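Local coordinates for NTF2 fold protein loop-helix-loop design NT-9 (Synthetic construct, PDB 6W90) that is a computationally designed NTF2-fold protein of a de novo fold family, which holds a phospholipid in its pocket in the crystal and has no assigned natural function, at residues A[13-16]-A[17-20]. Numbering follows the deposited sequence.
Sequences VEEY and IRLL. With 3PE (1,2-Distearoyl-sn-glycerophosphoethanolamine), chain B.
Glu-15 and Arg-18 form an i to i+3 salt bridge on the outer face of helix 6-22, an amphipathic helix of this NTF2 fold. The two side chains run alongside each other and point the same way. Arg-18 grips the carboxylate side-on with two nitrogens. Arg-18 NE donates to Glu-15 OE1 at 3.0 Å, and this bond is almost straight at 175°. Arg-18 NH2 donates to Glu-15 OE2, on its syn lone pair, at 3.1 Å. The two planes are 35° apart, so the pairing is twisted rather than flat. Both chains leave the backbone with CG anti to N; Glu-15 then bends at chi2 (54°) and Arg-18 at chi3, which brings the charged ends together. Two bonds limit the rotation of the guanidinium.

Successive i to i+4 backbone bonds hold the turn, from Ile-17 N to Val-13 O through Leu-20 N to Tyr-16 O. Leu-19 lays CG against Glu-15 O at 3.3 Å.

The other face looks into the lipid pocket. Val-13 CG1 meets Ile-17 CD1 at 3.8 Å, and both residues also pack on Ile-87 of strand 82-91. Tyr-16 reaches helix 24-35 at Ala-30 and Leu-35. Three residues line one acyl chain of the phospholipid: Ile-17 CG1 lies 3.8 Å from C3B, Leu-20 CD2 is 3.5 Å from C37, and Val-13 CG2 touches C3H at 3.5 Å.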
ATOM      1  N   VAL A  13       1.498   1.863   9.605  1.00 19.71           N
ATOM      2  CA  VAL A  13       2.022   2.187   8.285  1.00 19.81           C
ATOM      3  C   VAL A  13       3.530   2.339   8.360  1.00 20.36           C
ATOM      4  O   VAL A  13       4.255   1.797   7.511  1.00 20.67           O
ATOM      5  CB  VAL A  13       1.358   3.459   7.744  1.00 21.29           C
ATOM      6  CG1 VAL A  13       2.018   3.826   6.406  1.00 22.79           C
ATOM      7  CG2 VAL A  13      -0.124   3.283   7.534  1.00 21.68           C
ATOM      8  N   GLU A  14       4.028   3.033   9.398  1.00 20.42           N
ATOM      9  CA  GLU A  14       5.464   3.286   9.510  1.00 19.61           C
ATOM     10  C   GLU A  14       6.222   1.980   9.671  1.00 21.98           C
ATOM     11  O   GLU A  14       7.313   1.807   9.112  1.00 19.96           O
ATOM     12  CB  GLU A  14       5.749   4.259  10.664  1.00 24.69           C
ATOM     13  CG  GLU A  14       5.560   5.733  10.193  1.00 33.07           C
ATOM     14  CD  GLU A  14       5.357   6.793  11.286  1.00 44.78           C
ATOM     15  OE1 GLU A  14       5.412   6.466  12.489  1.00 42.85           O
ATOM     16  OE2 GLU A  14       5.137   7.977  10.909  1.00 50.73           O
ATOM     17  N   GLU A  15       5.648   1.039  10.399  1.00 21.65           N
ATOM     18  CA  GLU A  15       6.323  -0.234  10.580  1.00 21.59           C
ATOM     19  C   GLU A  15       6.398  -1.008   9.273  1.00 19.66           C
ATOM     20  O   GLU A  15       7.402  -1.660   8.988  1.00 20.57           O
ATOM     21  CB  GLU A  15       5.619  -1.047  11.661  1.00 26.11           C
ATOM     22  CG  GLU A  15       6.325  -2.431  11.938  1.00 33.70           C
ATOM     23  CD  GLU A  15       7.860  -2.384  12.285  1.00 41.17           C
ATOM     24  OE1 GLU A  15       8.451  -1.303  12.580  1.00 36.93           O
ATOM     25  OE2 GLU A  15       8.495  -3.480  12.272  1.00 40.36           O
ATOM     26  N   TYR A  16       5.334  -0.986   8.472  1.00 19.03           N
ATOM     27  CA  TYR A  16       5.393  -1.710   7.214  1.00 19.26           C
ATOM     28  C   TYR A  16       6.357  -1.044   6.253  1.00 19.58           C
ATOM     29  O   TYR A  16       7.076  -1.728   5.515  1.00 19.90           O
ATOM     30  CB  TYR A  16       3.981  -1.850   6.617  1.00 19.61           C
ATOM     31  CG  TYR A  16       3.279  -3.038   7.222  1.00 21.23           C
ATOM     32  CD1 TYR A  16       3.431  -4.309   6.699  1.00 19.86           C
ATOM     33  CD2 TYR A  16       2.505  -2.902   8.352  1.00 21.58           C
ATOM     34  CE1 TYR A  16       2.826  -5.411   7.286  1.00 20.23           C
ATOM     35  CE2 TYR A  16       1.891  -4.007   8.936  1.00 24.08           C
ATOM     36  CZ  TYR A  16       2.066  -5.249   8.397  1.00 24.86           C
ATOM     37  OH  TYR A  16       1.472  -6.333   9.006  1.00 26.32           O
ATOM     38  N   ILE A  17       6.394   0.284   6.244  1.00 20.25           N
ATOM     39  CA  ILE A  17       7.410   0.946   5.432  1.00 20.47           C
ATOM     40  C   ILE A  17       8.799   0.542   5.891  1.00 20.10           C
ATOM     41  O   ILE A  17       9.689   0.274   5.072  1.00 19.99           O
ATOM     42  CB  ILE A  17       7.243   2.472   5.463  1.00 20.18           C
ATOM     43  CG1 ILE A  17       5.924   2.849   4.819  1.00 22.62           C
ATOM     44  CG2 ILE A  17       8.477   3.095   4.798  1.00 20.63           C
ATOM     45  CD1 ILE A  17       5.593   4.282   5.104  1.00 25.45           C
ATOM     46  N   ARG A  18       9.011   0.487   7.203  1.00 20.00           N
ATOM     47  CA  ARG A  18      10.328   0.126   7.707  1.00 20.23           C
ATOM     48  C   ARG A  18      10.708  -1.276   7.276  1.00 21.98           C
ATOM     49  O   ARG A  18      11.847  -1.528   6.883  1.00 22.02           O
ATOM     50  CB  ARG A  18      10.369   0.216   9.220  1.00 20.75           C
ATOM     51  CG  ARG A  18      11.783  -0.040   9.762  1.00 25.18           C
ATOM     52  CD  ARG A  18      11.825   0.149  11.315  1.00 30.74           C
ATOM     53  NE  ARG A  18      11.343  -1.084  11.916  1.00 30.70           N
ATOM     54  CZ  ARG A  18      12.109  -2.151  12.125  1.00 31.44           C
ATOM     55  NH1 ARG A  18      13.415  -2.100  11.859  1.00 30.44           N
ATOM     56  NH2 ARG A  18      11.576  -3.266  12.607  1.00 38.40           N
ATOM     57  N   LEU A  19       9.767  -2.208   7.341  1.00 20.82           N
ATOM     58  CA  LEU A  19      10.062  -3.575   6.933  1.00 22.64           C
ATOM     59  C   LEU A  19      10.432  -3.641   5.464  1.00 21.30           C
ATOM     60  O   LEU A  19      11.289  -4.429   5.048  1.00 24.00           O
ATOM     61  CB  LEU A  19       8.859  -4.474   7.176  1.00 23.54           C
ATOM     62  CG  LEU A  19       8.634  -4.751   8.647  1.00 25.73           C
ATOM     63  CD1 LEU A  19       7.341  -5.581   8.781  1.00 26.00           C
ATOM     64  CD2 LEU A  19       9.774  -5.465   9.335  1.00 29.81           C
ATOM     65  N   LEU A  20       9.737  -2.866   4.656  1.00 21.42           N
ATOM     66  CA  LEU A  20      10.012  -2.844   3.235  1.00 23.57           C
ATOM     67  C   LEU A  20      11.471  -2.510   2.975  1.00 23.18           C
ATOM     68  O   LEU A  20      12.097  -3.106   2.087  1.00 28.88           O
ATOM     69  CB  LEU A  20       9.065  -1.848   2.581  1.00 24.75           C
ATOM     70  CG  LEU A  20       9.092  -1.756   1.061  1.00 29.67           C
ATOM     71  CD1 LEU A  20       8.648  -3.034   0.457  1.00 34.77           C
ATOM     72  CD2 LEU A  20       8.196  -0.586   0.665  1.00 32.08           C
TER
HETATM   73  P   3PE B 201       1.990  10.903  -8.541  1.00 33.40           P
HETATM   74  N   3PE B 201      -2.374  10.702  -8.832  1.00 78.91           N
HETATM   75  O11 3PE B 201       2.231   9.395  -7.922  1.00 44.36           O
HETATM   76  O12 3PE B 201       2.444  11.942  -7.550  1.00 30.56           O
HETATM   77  O13 3PE B 201       0.354  11.132  -8.723  1.00 43.90           O
HETATM   78  O14 3PE B 201       2.623  11.084  -9.920  1.00 31.72           O
HETATM   79  C11 3PE B 201      -0.435  11.343  -7.580  1.00 61.76           C
HETATM   80  C12 3PE B 201      -1.839  11.760  -7.999  1.00 72.87           C
HETATM   81  C1  3PE B 201       1.917   8.306  -8.746  1.00 63.06           C
HETATM   82  C2  3PE B 201       2.378   6.983  -8.115  1.00 71.51           C
HETATM   83  C3  3PE B 201       2.023   7.072  -6.628  1.00 71.30           C
HETATM   84  O31 3PE B 201       2.076   5.819  -6.014  1.00 67.92           O
HETATM   85  O32 3PE B 201       4.297   5.876  -6.314  1.00 70.42           O
HETATM   86  C31 3PE B 201       3.357   5.260  -5.954  1.00 65.63           C
HETATM   87  C32 3PE B 201       3.524   3.843  -5.421  1.00 58.17           C
HETATM   88  C33 3PE B 201       4.960   3.508  -5.026  1.00 51.56           C
HETATM   89  C34 3PE B 201       4.861   2.560  -3.832  1.00 48.90           C
HETATM   90  C35 3PE B 201       6.157   1.799  -3.584  1.00 50.96           C
HETATM   91  C36 3PE B 201       6.744   2.244  -2.241  1.00 56.99           C
HETATM   92  C37 3PE B 201       6.023   1.596  -1.051  1.00 62.12           C
HETATM   93  C38 3PE B 201       4.759   2.352  -0.623  1.00 61.84           C
HETATM   94  C39 3PE B 201       4.509   2.253   0.889  1.00 59.02           C
HETATM   95  C3A 3PE B 201       4.114   0.836   1.322  1.00 56.09           C
HETATM   96  C3B 3PE B 201       3.525   0.808   2.738  1.00 54.86           C
HETATM   97  C3C 3PE B 201       2.002   0.674   2.676  1.00 54.50           C
HETATM   98  C3D 3PE B 201       1.411   0.331   4.044  1.00 55.47           C
HETATM   99  C3E 3PE B 201      -0.118   0.415   3.963  1.00 59.30           C
HETATM  100  C3F 3PE B 201      -0.732   0.533   5.364  1.00 68.83           C
HETATM  101  C3G 3PE B 201      -2.255   0.694   5.276  1.00 75.69           C
HETATM  102  C3H 3PE B 201      -2.865   1.443   6.470  1.00 79.83           C
HETATM  103  C3I 3PE B 201      -3.020   0.571   7.719  1.00 79.67           C
HETATM  104  O21 3PE B 201       1.700   5.930  -8.740  1.00 73.70           O
HETATM  105  O22 3PE B 201       3.594   4.948  -9.525  1.00 72.47           O
HETATM  106  C21 3PE B 201       2.401   4.965  -9.499  1.00 69.83           C
HETATM  107  C22 3PE B 201       1.576   3.936 -10.298  1.00 59.07           C
HETATM  108  C23 3PE B 201       1.698   2.504  -9.753  1.00 51.97           C
HETATM  109  C24 3PE B 201       0.917   2.290  -8.451  1.00 45.45           C
HETATM  110  C25 3PE B 201       1.176   0.904  -7.835  1.00 44.62           C
HETATM  111  C26 3PE B 201       0.798   0.980  -6.354  1.00 47.22           C
HETATM  112  C27 3PE B 201       1.183  -0.273  -5.564  1.00 47.37           C
HETATM  113  C28 3PE B 201       0.872  -0.090  -4.070  1.00 46.08           C
HETATM  114  C29 3PE B 201      -0.587  -0.368  -3.658  1.00 48.42           C
HETATM  115  C2A 3PE B 201      -0.736  -0.467  -2.126  1.00 47.53           C
HETATM  116  C2B 3PE B 201      -0.804  -1.904  -1.607  1.00 44.68           C
HETATM  117  C2C 3PE B 201      -0.504  -1.963  -0.105  1.00 43.81           C
HETATM  118  C2D 3PE B 201       0.156  -3.303   0.212  1.00 43.45           C
HETATM  119  C2E 3PE B 201       0.311  -3.541   1.708  1.00 43.78           C
HETATM  120  C2F 3PE B 201       1.594  -2.899   2.230  1.00 45.98           C